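Local coordinates for Alr2269 protein (Nostoc sp., PDB 3MC9) that probably takes part, as an Omp85 homologue with periplasmic POTRA domains, in the biogenesis of beta-barrel proteins in the outer membrane, at residues Ile173-Leu176 with Arg177-Gln180; Leu186-Arg189 with Tyr190-Gly194. All blocks are in the same frame, centred on the assembly; numbering follows the deposited sequence.

In the fold
Both contacts are local and lie on one helix, 176-192, of the POTRA domain that follows the first one in the chain. After strand 142-146 and the short helix 161-166 the chain reaches interaction 1, where the loop 173-176 turns into the helix and Asn175 caps it. Interaction 2 follows at the other end, where 186-194 completes the last turns and leaves toward strand 199-206. Each joins adjacent segments, so neither closes a loop longer than a helical turn. The two stand in series, neither nested nor crossing, with centres about 20 Å apart. Interaction 1 also faces the first domain through Thr111 and Gly112, whereas interaction 2 packs against strand 142-146 and helix 161-166.

Interaction 1. Residues Ile173-Leu176 with Arg177-Gln180; sequences ILNL and RDLQ
Asn175 receives the first turn of the helix on its side-chain oxygen. Asn175 OD1 accepts from Asp178 N at 3.2 Å, with the donor tilted 16° from the amide plane, and more weakly from Arg177 N at 2.9 Å, where the N-H points well aside. This is an N-cap: one amide oxygen serves two backbone N-H groups that have no preceding helical carbonyl to bind. CG stands anti to the backbone N (chi1 -173°), which carries the amide back to the N-H groups at the start of the helix. The Arg177 side chain runs beside the amide, its CB 3.2 Å from Asn175 OD1, while its guanidinium leads away. The Asp178 carboxylate passes obliquely by Asn175, its plane 33° from that of the amide, with Asp178 OD2 3.7 Å from Asn175 CB.

Regular helical bonding starts from the cap residue itself. Asn175 O takes Leu179 N at 2.8 Å, and Leu176 O takes Gln180 N at 2.9 Å. Leu174 and Leu179 lie inward, with Leu179 CD1 4.3 Å from Leu174 CD1, a loose apolar contact joining loop to first turn. Leu179 CD2 is 4.2 Å from CD2 of the partly exposed Leu176, which also touches Asn137.

The other end of the Asn175 amide is held too, since ND2 donates to Thr111 O, and Leu176 bonds through its backbone to Gly112. The cap thus meets the loop after helix 98-110 of the preceding domain, while Leu174 and Leu179 pack on Val212 of strand 211-217 and reach strand 199-206 at Val206 and Pro204.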
loop_
_atom_site.group_PDB
_atom_site.type_symbol
_atom_site.label_atom_id
_atom_site.label_comp_id
_atom_site.label_asym_id
_atom_site.label_seq_id
_atom_site.Cartn_x
_atom_site.Cartn_y
_atom_site.Cartn_z
ATOM N N ILE A 173 10.547 -5.861 -1.992
ATOM C CA ILE A 173 9.754 -4.685 -1.663
ATOM C C ILE A 173 8.374 -5.158 -1.197
ATOM O O ILE A 173 7.802 -6.087 -1.758
ATOM C CB ILE A 173 9.673 -3.660 -2.841
ATOM C CG1 ILE A 173 8.855 -2.429 -2.424
ATOM C CG2 ILE A 173 9.116 -4.293 -4.127
ATOM C CD1 ILE A 173 8.656 -1.416 -3.536
ATOM N N LEU A 174 7.887 -4.538 -0.132
ATOM C CA LEU A 174 6.600 -4.866 0.448
ATOM C C LEU A 174 5.512 -4.497 -0.535
ATOM O O LEU A 174 5.443 -3.357 -0.978
ATOM C CB LEU A 174 6.384 -4.115 1.775
ATOM C CG LEU A 174 4.984 -4.190 2.408
ATOM C CD1 LEU A 174 4.595 -5.631 2.765
ATOM C CD2 LEU A 174 4.868 -3.280 3.637
ATOM N N ASN A 175 4.676 -5.472 -0.879
ATOM C CA ASN A 175 3.452 -5.194 -1.614
ATOM C C ASN A 175 2.219 -5.542 -0.801
ATOM O O ASN A 175 2.025 -6.694 -0.412
ATOM C CB ASN A 175 3.416 -5.940 -2.933
ATOM C CG ASN A 175 2.232 -5.526 -3.794
ATOM O OD1 ASN A 175 1.109 -5.920 -3.531
ATOM N ND2 ASN A 175 2.494 -4.732 -4.836
ATOM N N LEU A 176 1.364 -4.543 -0.605
ATOM C CA LEU A 176 0.226 -4.653 0.298
ATOM C C LEU A 176 -0.883 -5.567 -0.216
ATOM O O LEU A 176 -1.663 -6.093 0.575
ATOM C CB LEU A 176 -0.324 -3.268 0.609
ATOM C CG LEU A 176 0.726 -2.392 1.301
ATOM C CD1 LEU A 176 0.351 -0.927 1.196
ATOM C CD2 LEU A 176 0.928 -2.813 2.771
ATOM N N ARG A 177 -0.963 -5.754 -1.531
ATOM C CA ARG A 177 -1.884 -6.747 -2.086
ATOM C C ARG A 177 -1.425 -8.159 -1.734
ATOM O O ARG A 177 -2.236 -8.986 -1.338
ATOM C CB ARG A 177 -1.976 -6.630 -3.586
ATOM C CG ARG A 177 -2.628 -5.352 -4.052
ATOM C CD ARG A 177 -2.616 -5.269 -5.555
ATOM N NE ARG A 177 -3.605 -6.156 -6.173
ATOM C CZ ARG A 177 -3.351 -7.067 -7.119
ATOM N NH1 ARG A 177 -2.116 -7.258 -7.593
ATOM N NH2 ARG A 177 -4.352 -7.797 -7.612
ATOM N N ASP A 178 -0.129 -8.422 -1.903
ATOM C CA ASP A 178 0.432 -9.725 -1.565
ATOM C C ASP A 178 0.364 -9.927 -0.054
ATOM O O ASP A 178 0.142 -11.036 0.413
ATOM C CB ASP A 178 1.884 -9.857 -2.029
ATOM C CG ASP A 178 2.040 -9.755 -3.545
ATOM O OD1 ASP A 178 1.036 -9.901 -4.280
ATOM O OD2 ASP A 178 3.182 -9.517 -3.996
ATOM N N LEU A 179 0.555 -8.850 0.705
ATOM C CA LEU A 179 0.373 -8.902 2.155
ATOM C C LEU A 179 -1.065 -9.340 2.502
ATOM O O LEU A 179 -1.272 -10.220 3.348
ATOM C CB LEU A 179 0.693 -7.561 2.837
ATOM C CG LEU A 179 0.748 -7.652 4.373
ATOM C CD1 LEU A 179 2.020 -8.390 4.854
ATOM C CD2 LEU A 179 0.648 -6.290 5.027
ATOM N N GLN A 180 -2.043 -8.716 1.867
ATOM C CA GLN A 180 -3.437 -9.043 2.135
ATOM C C GLN A 180 -3.794 -10.500 1.803
ATOM O O GLN A 180 -4.654 -11.106 2.457
ATOM C CB GLN A 180 -4.363 -8.118 1.365
ATOM C CG GLN A 180 -5.775 -8.105 1.912
ATOM C CD GLN A 180 -5.816 -7.548 3.333
ATOM O OE1 GLN A 180 -5.124 -6.567 3.656
ATOM N NE2 GLN A 180 -6.618 -8.172 4.186
#

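Interaction 2. Residues Leu186-Arg189 with Tyr190-Gly194; sequences LTKR and YQDQG
A Schellman motif ends helix 176-192, and its last turns bring Leu186 against Tyr190 on the buried side and Lys188 against Asp192 on the exposed one. Leu186 and Tyr190 run side by side in the same direction, and Leu186 CD2 touches Tyr190 ring atom CE2 at 3.6 Å. In the backbone, Tyr190 N binds Leu186 O at 2.9 Å. The phenol ring also rests near its own turn, with Thr187 CA at its edge.

Gly194, with positive phi, is the C-prime residue of the motif: Gly194 N bonds Gln191 O at 2.9 Å while Tyr195 N turns back to Tyr190 O. Here the long helix of the second POTRA domain, packed on its sheet, comes to an end.

On the exposed face, Lys188 NZ reaches one turn ahead to a salt bridge with Asp192 OD1 at 2.7 Å, which Asp192 OD1 accepts on its syn lone pair, the side of the other oxygen. Fully trans about its first bond (chi1 -180°), the lysine chain then bends at chi2 and chi4, and its CD passes the Gln191 amide. Asp192 N is bound to Lys188 O at 2.9 Å.

Gln193 N still reaches Arg189 O at 3.2 Å. The Arg189 side chain, bent at chi2 and chi3, runs alongside Gln193, pointing the same way. On the inner side Leu186 and Tyr190 meet Ile145 of strand 142-146 and Leu157, Leu186 also touches Thr161 and Ile165 of helix 161-166, and Tyr190 OH is hydrogen-bonded to Glu218 OE2.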
loop_
_atom_site.group_PDB
_atom_site.type_symbol
_atom_site.label_atom_id
_atom_site.label_comp_id
_atom_site.label_asym_id
_atom_site.label_seq_id
_atom_site.Cartn_x
_atom_site.Cartn_y
_atom_site.Cartn_z
ATOM N N LEU A 186 -3.739 -16.288 6.970
ATOM C CA LEU A 186 -3.689 -16.215 8.455
ATOM C C LEU A 186 -5.075 -16.405 9.084
ATOM O O LEU A 186 -5.262 -17.198 10.011
ATOM C CB LEU A 186 -3.198 -14.830 8.900
ATOM C CG LEU A 186 -2.238 -14.636 10.077
ATOM C CD1 LEU A 186 -2.438 -13.220 10.715
ATOM C CD2 LEU A 186 -2.274 -15.750 11.116
ATOM N N THR A 187 -6.033 -15.642 8.565
ATOM C CA THR A 187 -7.424 -15.709 8.983
ATOM C C THR A 187 -7.979 -17.120 8.917
ATOM O O THR A 187 -8.612 -17.584 9.862
ATOM C CB THR A 187 -8.277 -14.789 8.082
ATOM O OG1 THR A 187 -7.820 -13.452 8.241
ATOM C CG2 THR A 187 -9.737 -14.860 8.427
ATOM N N LYS A 188 -7.741 -17.786 7.790
ATOM C CA LYS A 188 -8.115 -19.198 7.636
ATOM C C LYS A 188 -7.391 -20.116 8.641
ATOM O O LYS A 188 -7.988 -21.061 9.145
ATOM C CB LYS A 188 -7.856 -19.654 6.203
ATOM C CG LYS A 188 -8.205 -21.103 5.913
ATOM C CD LYS A 188 -9.635 -21.440 6.293
ATOM C CE LYS A 188 -10.084 -22.748 5.612
ATOM N NZ LYS A 188 -9.233 -23.903 6.027
ATOM N N ARG A 189 -6.129 -19.827 8.958
ATOM C CA ARG A 189 -5.449 -20.592 10.007
ATOM C C ARG A 189 -6.095 -20.416 11.388
ATOM O O ARG A 189 -6.212 -21.378 12.137
ATOM C CB ARG A 189 -3.964 -20.262 10.090
ATOM C CG ARG A 189 -3.141 -20.821 8.934
ATOM C CD ARG A 189 -2.747 -22.272 9.118
ATOM N NE ARG A 189 -1.985 -22.454 10.355
ATOM C CZ ARG A 189 -2.429 -23.057 11.460
ATOM N NH1 ARG A 189 -3.652 -23.579 11.499
ATOM N NH2 ARG A 189 -1.638 -23.151 12.537
ATOM N N TYR A 190 -6.484 -19.194 11.750
ATOM C CA TYR A 190 -7.229 -19.011 12.997
ATOM C C TYR A 190 -8.456 -19.871 12.988
ATOM O O TYR A 190 -8.742 -20.560 13.948
ATOM C CB TYR A 190 -7.668 -17.555 13.193
ATOM C CG TYR A 190 -6.565 -16.702 13.705
ATOM C CD1 TYR A 190 -6.095 -16.874 14.990
ATOM C CD2 TYR A 190 -5.962 -15.770 12.907
ATOM C CE1 TYR A 190 -5.078 -16.122 15.484
ATOM C CE2 TYR A 190 -4.938 -15.001 13.391
ATOM C CZ TYR A 190 -4.499 -15.194 14.678
ATOM O OH TYR A 190 -3.480 -14.434 15.174
ATOM N N GLN A 191 -9.183 -19.821 11.888
ATOM C CA GLN A 191 -10.400 -20.573 11.776
ATOM C C GLN A 191 -10.171 -22.082 11.962
ATOM O O GLN A 191 -10.887 -22.745 12.723
ATOM C CB GLN A 191 -11.065 -20.288 10.436
ATOM C CG GLN A 191 -12.375 -21.047 10.231
ATOM C CD GLN A 191 -12.994 -20.741 8.892
ATOM O OE1 GLN A 191 -13.402 -19.612 8.626
ATOM N NE2 GLN A 191 -13.055 -21.737 8.039
ATOM N N ASP A 192 -9.161 -22.612 11.274
ATOM C CA ASP A 192 -8.783 -24.023 11.400
ATOM C C ASP A 192 -8.548 -24.434 12.841
ATOM O O ASP A 192 -8.879 -25.535 13.223
ATOM C CB ASP A 192 -7.506 -24.296 10.629
ATOM C CG ASP A 192 -7.715 -24.275 9.135
ATOM O OD1 ASP A 192 -8.862 -24.450 8.672
ATOM O OD2 ASP A 192 -6.726 -24.084 8.422
ATOM N N GLN A 193 -7.975 -23.537 13.641
ATOM C CA GLN A 193 -7.687 -23.845 15.042
ATOM C C GLN A 193 -8.825 -23.551 15.999
ATOM O O GLN A 193 -8.620 -23.623 17.218
ATOM C CB GLN A 193 -6.446 -23.089 15.514
ATOM C CG GLN A 193 -5.204 -23.427 14.754
ATOM C CD GLN A 193 -4.996 -24.927 14.616
ATOM O OE1 GLN A 193 -5.000 -25.675 15.611
ATOM N NE2 GLN A 193 -4.845 -25.374 13.383
ATOM N N GLY A 194 -10.007 -23.229 15.475
ATOM C CA GLY A 194 -11.205 -22.987 16.321
ATOM C C GLY A 194 -11.540 -21.523 16.589
ATOM O O GLY A 194 -12.552 -21.235 17.216
#